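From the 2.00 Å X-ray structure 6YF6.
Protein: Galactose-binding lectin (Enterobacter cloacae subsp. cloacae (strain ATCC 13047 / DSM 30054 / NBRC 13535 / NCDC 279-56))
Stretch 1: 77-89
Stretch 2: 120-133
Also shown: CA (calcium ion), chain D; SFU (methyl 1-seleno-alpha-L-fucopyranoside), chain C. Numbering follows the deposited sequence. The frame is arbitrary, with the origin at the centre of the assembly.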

# COMPACT_ATOMS: atom_id res chain seq x y z
N GLY A 77 9.65 15.92 -9.16
CA GLY A 77 10.94 16.00 -8.51
C GLY A 77 11.75 17.24 -8.82
O GLY A 77 12.96 17.25 -8.60
N LYS A 78 11.12 18.30 -9.31
CA LYS A 78 11.83 19.49 -9.72
C LYS A 78 11.50 20.66 -8.80
O LYS A 78 10.40 20.76 -8.25
CB LYS A 78 11.50 19.86 -11.17
CG LYS A 78 12.38 19.12 -12.19
CD LYS A 78 12.26 19.69 -13.60
CE LYS A 78 12.47 21.20 -13.62
NZ LYS A 78 13.41 21.64 -14.69
N TYR A 79 12.48 21.54 -8.65
CA TYR A 79 12.34 22.77 -7.85
C TYR A 79 12.11 22.35 -6.40
O TYR A 79 12.79 21.43 -5.91
CB TYR A 79 11.26 23.64 -8.47
CG TYR A 79 11.58 24.04 -9.89
CD1 TYR A 79 10.61 23.97 -10.89
CD2 TYR A 79 12.84 24.50 -10.24
CE1 TYR A 79 10.91 24.34 -12.20
CE2 TYR A 79 13.14 24.87 -11.54
CZ TYR A 79 12.17 24.79 -12.51
OH TYR A 79 12.47 25.16 -13.80
N GLU A 80 11.18 22.98 -5.68
CA GLU A 80 11.12 22.82 -4.23
C GLU A 80 10.52 21.47 -3.84
O GLU A 80 9.54 21.01 -4.42
CB GLU A 80 10.30 23.95 -3.61
CG GLU A 80 11.12 25.21 -3.36
CD GLU A 80 10.56 26.07 -2.25
OE1 GLU A 80 10.20 27.23 -2.52
OE2 GLU A 80 10.50 25.58 -1.10
N ALA A 81 11.14 20.85 -2.84
CA ALA A 81 10.63 19.59 -2.32
C ALA A 81 9.47 19.85 -1.35
O ALA A 81 9.56 20.76 -0.52
CB ALA A 81 11.74 18.82 -1.60
N PRO A 82 8.39 19.09 -1.43
CA PRO A 82 7.31 19.26 -0.44
C PRO A 82 7.79 18.91 0.96
O PRO A 82 8.75 18.16 1.15
CB PRO A 82 6.22 18.28 -0.92
CG PRO A 82 6.57 17.97 -2.35
CD PRO A 82 8.06 18.05 -2.43
N LYS A 83 7.10 19.48 1.96
CA LYS A 83 7.33 19.15 3.36
C LYS A 83 5.97 19.05 4.05
O LYS A 83 5.24 20.04 4.13
CB LYS A 83 8.19 20.20 4.06
CG LYS A 83 9.61 20.30 3.56
CD LYS A 83 10.45 21.18 4.48
CE LYS A 83 11.87 21.36 3.96
NZ LYS A 83 12.48 22.62 4.47
N VAL A 84 5.63 17.86 4.55
CA VAL A 84 4.27 17.56 4.99
C VAL A 84 4.31 16.94 6.37
O VAL A 84 5.14 16.07 6.66
CB VAL A 84 3.57 16.63 3.98
CG1 VAL A 84 2.10 16.45 4.35
CG2 VAL A 84 3.70 17.18 2.56
N SER A 85 3.40 17.39 7.24
CA SER A 85 3.26 16.85 8.59
C SER A 85 1.79 16.52 8.84
O SER A 85 0.92 16.76 8.00
CB SER A 85 3.78 17.82 9.65
OG SER A 85 3.02 19.02 9.69
N LEU A 86 1.51 15.97 10.02
CA LEU A 86 0.17 15.61 10.44
C LEU A 86 -0.22 16.39 11.69
O LEU A 86 0.61 16.62 12.57
CB LEU A 86 0.05 14.11 10.72
CG LEU A 86 0.53 13.18 9.61
CD1 LEU A 86 0.57 11.74 10.10
CD2 LEU A 86 -0.36 13.32 8.39
N ARG A 87 -1.50 16.75 11.78
CA ARG A 87 -2.02 17.52 12.89
C ARG A 87 -3.34 16.91 13.35
O ARG A 87 -4.15 16.47 12.53
CB ARG A 87 -2.22 18.99 12.49
CG ARG A 87 -2.68 19.91 13.60
CD ARG A 87 -2.67 21.36 13.13
NE ARG A 87 -1.33 21.80 12.77
CZ ARG A 87 -1.06 22.80 11.93
NH1 ARG A 87 -2.04 23.49 11.36
NH2 ARG A 87 0.21 23.12 11.67
N ALA A 88 -3.55 16.88 14.67
CA ALA A 88 -4.77 16.32 15.24
C ALA A 88 -5.22 17.19 16.41
O ALA A 88 -4.47 17.35 17.38
CB ALA A 88 -4.56 14.88 15.70
N ASP A 89 -6.44 17.71 16.32
CA ASP A 89 -6.99 18.58 17.35
C ASP A 89 -6.03 19.72 17.65
O ASP A 89 -5.80 20.09 18.81
CB ASP A 89 -7.33 17.79 18.62
CG ASP A 89 -8.50 16.84 18.41
OD1 ASP A 89 -9.37 17.17 17.57
OD2 ASP A 89 -8.55 15.78 19.08
N GLU A 120 -10.32 16.33 15.03
CA GLU A 120 -10.14 17.16 13.84
C GLU A 120 -8.73 16.91 13.31
O GLU A 120 -7.74 17.29 13.94
CB GLU A 120 -10.36 18.63 14.17
CG GLU A 120 -11.82 18.97 14.49
CD GLU A 120 -12.02 20.44 14.82
OE1 GLU A 120 -11.57 21.31 14.04
OE2 GLU A 120 -12.65 20.73 15.86
N LEU A 121 -8.65 16.26 12.15
CA LEU A 121 -7.38 15.89 11.54
C LEU A 121 -7.07 16.82 10.37
O LEU A 121 -7.97 17.22 9.63
CB LEU A 121 -7.41 14.45 11.05
CG LEU A 121 -7.78 13.40 12.11
CD1 LEU A 121 -7.78 12.01 11.49
CD2 LEU A 121 -6.83 13.49 13.29
N ALA A 122 -5.80 17.13 10.20
CA ALA A 122 -5.37 17.94 9.07
C ALA A 122 -3.99 17.48 8.63
O ALA A 122 -3.11 17.24 9.46
CB ALA A 122 -5.35 19.43 9.42
N VAL A 123 -3.82 17.35 7.32
CA VAL A 123 -2.50 17.21 6.71
C VAL A 123 -1.99 18.61 6.42
O VAL A 123 -2.72 19.46 5.90
CB VAL A 123 -2.58 16.36 5.43
CG1 VAL A 123 -1.20 16.21 4.80
CG2 VAL A 123 -3.18 15.00 5.73
N VAL A 124 -0.72 18.86 6.76
CA VAL A 124 -0.17 20.21 6.79
C VAL A 124 1.03 20.28 5.85
O VAL A 124 1.95 19.45 5.94
CB VAL A 124 0.25 20.62 8.21
CG1 VAL A 124 0.87 22.00 8.21
CG2 VAL A 124 -0.95 20.57 9.15
N SER A 125 1.01 21.25 4.94
CA SER A 125 2.15 21.57 4.09
C SER A 125 2.93 22.74 4.67
O SER A 125 2.34 23.74 5.10
CB SER A 125 1.69 21.93 2.67
OG SER A 125 2.76 22.52 1.95
N HIS A 126 4.25 22.62 4.65
CA HIS A 126 5.14 23.66 5.16
C HIS A 126 5.84 24.42 4.04
O HIS A 126 6.73 25.24 4.31
CB HIS A 126 6.16 23.06 6.12
CG HIS A 126 5.54 22.34 7.27
ND1 HIS A 126 5.56 22.85 8.56
CD2 HIS A 126 4.88 21.16 7.34
CE1 HIS A 126 4.93 22.01 9.37
NE2 HIS A 126 4.51 20.98 8.65
N VAL A 127 5.46 24.17 2.79
CA VAL A 127 6.04 24.83 1.62
C VAL A 127 4.91 25.57 0.91
O VAL A 127 3.97 24.95 0.42
CB VAL A 127 6.73 23.83 0.68
CG1 VAL A 127 7.27 24.53 -0.55
CG2 VAL A 127 7.84 23.10 1.42
N SER A 128 5.01 26.90 0.88
CA SER A 128 4.02 27.71 0.17
C SER A 128 4.28 27.79 -1.32
O SER A 128 3.38 28.19 -2.07
CB SER A 128 3.99 29.13 0.76
OG SER A 128 5.22 29.79 0.55
N ALA A 129 5.46 27.39 -1.78
CA ALA A 129 5.87 27.63 -3.15
C ALA A 129 4.99 26.88 -4.14
O ALA A 129 4.41 25.83 -3.83
CB ALA A 129 7.33 27.22 -3.35
N SER A 130 4.90 27.42 -5.35
CA SER A 130 4.27 26.74 -6.48
C SER A 130 5.29 26.11 -7.41
O SER A 130 4.97 25.10 -8.06
CB SER A 130 3.40 27.72 -7.26
OG SER A 130 4.20 28.67 -7.94
N MET A 131 6.49 26.67 -7.50
CA MET A 131 7.58 26.09 -8.28
C MET A 131 7.97 24.76 -7.66
O MET A 131 8.61 24.73 -6.59
CB MET A 131 8.77 27.05 -8.32
CG MET A 131 8.55 28.28 -9.19
SD MET A 131 8.51 27.88 -10.95
CE MET A 131 10.22 27.46 -11.27
N GLY A 132 7.61 23.66 -8.31
CA GLY A 132 7.77 22.35 -7.71
C GLY A 132 6.71 22.12 -6.65
O GLY A 132 5.55 22.49 -6.83
N ASN A 133 7.10 21.52 -5.53
CA ASN A 133 6.16 21.25 -4.45
C ASN A 133 4.96 20.44 -4.95
O ASN A 133 3.81 20.75 -4.65
CB ASN A 133 5.71 22.57 -3.81
CG ASN A 133 5.02 22.36 -2.48
OD1 ASN A 133 5.25 21.36 -1.80
ND2 ASN A 133 4.17 23.31 -2.09
CA CA D . 3.61 23.11 -8.38
C1 SFU C . 6.14 25.12 -12.18
C2 SFU C . 4.79 25.04 -11.47
C3 SFU C . 4.11 23.67 -11.62
C4 SFU C . 5.10 22.59 -11.20
C5 SFU C . 6.35 22.73 -12.08
C6 SFU C . 7.37 21.68 -11.66
O2 SFU C . 3.94 26.05 -12.00
O3 SFU C . 3.01 23.59 -10.73
O4 SFU C . 5.51 22.76 -9.85
O5 SFU C . 6.97 24.02 -11.92
CM SFU C . 7.65 25.21 -14.79
SE SFU C . 5.84 25.27 -14.16
O HOH W 1 4.67 20.81 1.07

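Two strands far apart in sequence are commonly joined by a backbone ladder, with side chains adjusting the fit on each face and at each end. This galactose-binding lectin gives a compact example, in which residues 83–88 run antiparallel to the strand that includes 120–125 and the two stretches together bury 1065 Å² of surface.

Backbone hydrogen bonds do most of the joining. Ser85 pairs with Val124 through Ser85 N to Val124 O (2.8 Å) and Val124 N to Ser85 O (2.9 Å); Arg87 and Ala122 repeat the pattern, with Arg87 N to Ala122 O and Ala122 N to Arg87 O both at 2.9 Å. His126 N to Lys83 O (2.8 Å) extends the ladder at one end. At the other, Asp89 N donates to Glu120 O (2.7 Å), and the Asp89 side chain returns the favour: its OD1 accepts from Glu120 N at 2.8 Å, so a carboxylate takes the place of a backbone carbonyl. Between the hydrogen-bonded pairs, CA-H...O contacts fill in, among them Val84 CA to Val124 O at 3.1 Å. Beyond the strand, a single bridge links the loops, with Glu80 N bonded to Met131 O (3.2 Å) and Asn133 N to Glu80 O (2.7 Å).

Apolar packing follows the alternation of the sheet. On the face carrying Val84, Leu86, Ala88, Leu121 and Val123, the side chains are buried and mesh closely: Val84 CG1 meets Val123 CG1 at 3.3 Å, and the small Ala88 leaves room for Leu121, whose CD2 lies 3.6 Å from Ala88 CB. On the opposite face, Arg87 extends its long chain across the neighbouring strand, laying one face of its guanidinium over Val124, with CZ 3.6 Å from CG2. Its nitrogens find hydrogen bonds elsewhere in the structure, so the flat face of the group can lie against the valine methyl while its nitrogens keep their polar partners.

Side-chain polar contacts are fewer. Ser85, buried with chi1 in p, places OG 2.7 Å from His126 NE2; this hydrogen bond forms at the edge of the imidazole, and either group could be the donor. A water adds a bridge where the strands give way to loops, accepting from Lys83 N (2.9 Å) and donating to Ser125 OG (2.7 Å) and Asn133 OD1 (3.0 Å).

The loops also make an aromatic contact beside the sugar. Met131, with all three chi angles in m, brings CE over the face of the Tyr79 ring, 3.5 Å from its centroid. Next to it, Gly132 has a positive phi and no room for a side chain: a CB would fall 2.2 Å from Lys78 O. Its bare CA instead approaches that same Lys78 O at 3.1 Å. The backbone is also put to use in binding, since Ser130 O (2.4 Å) and Gly132 O (2.6 Å) coordinate CA, the calcium ion that also holds the fucoside through SFU O3 and O4.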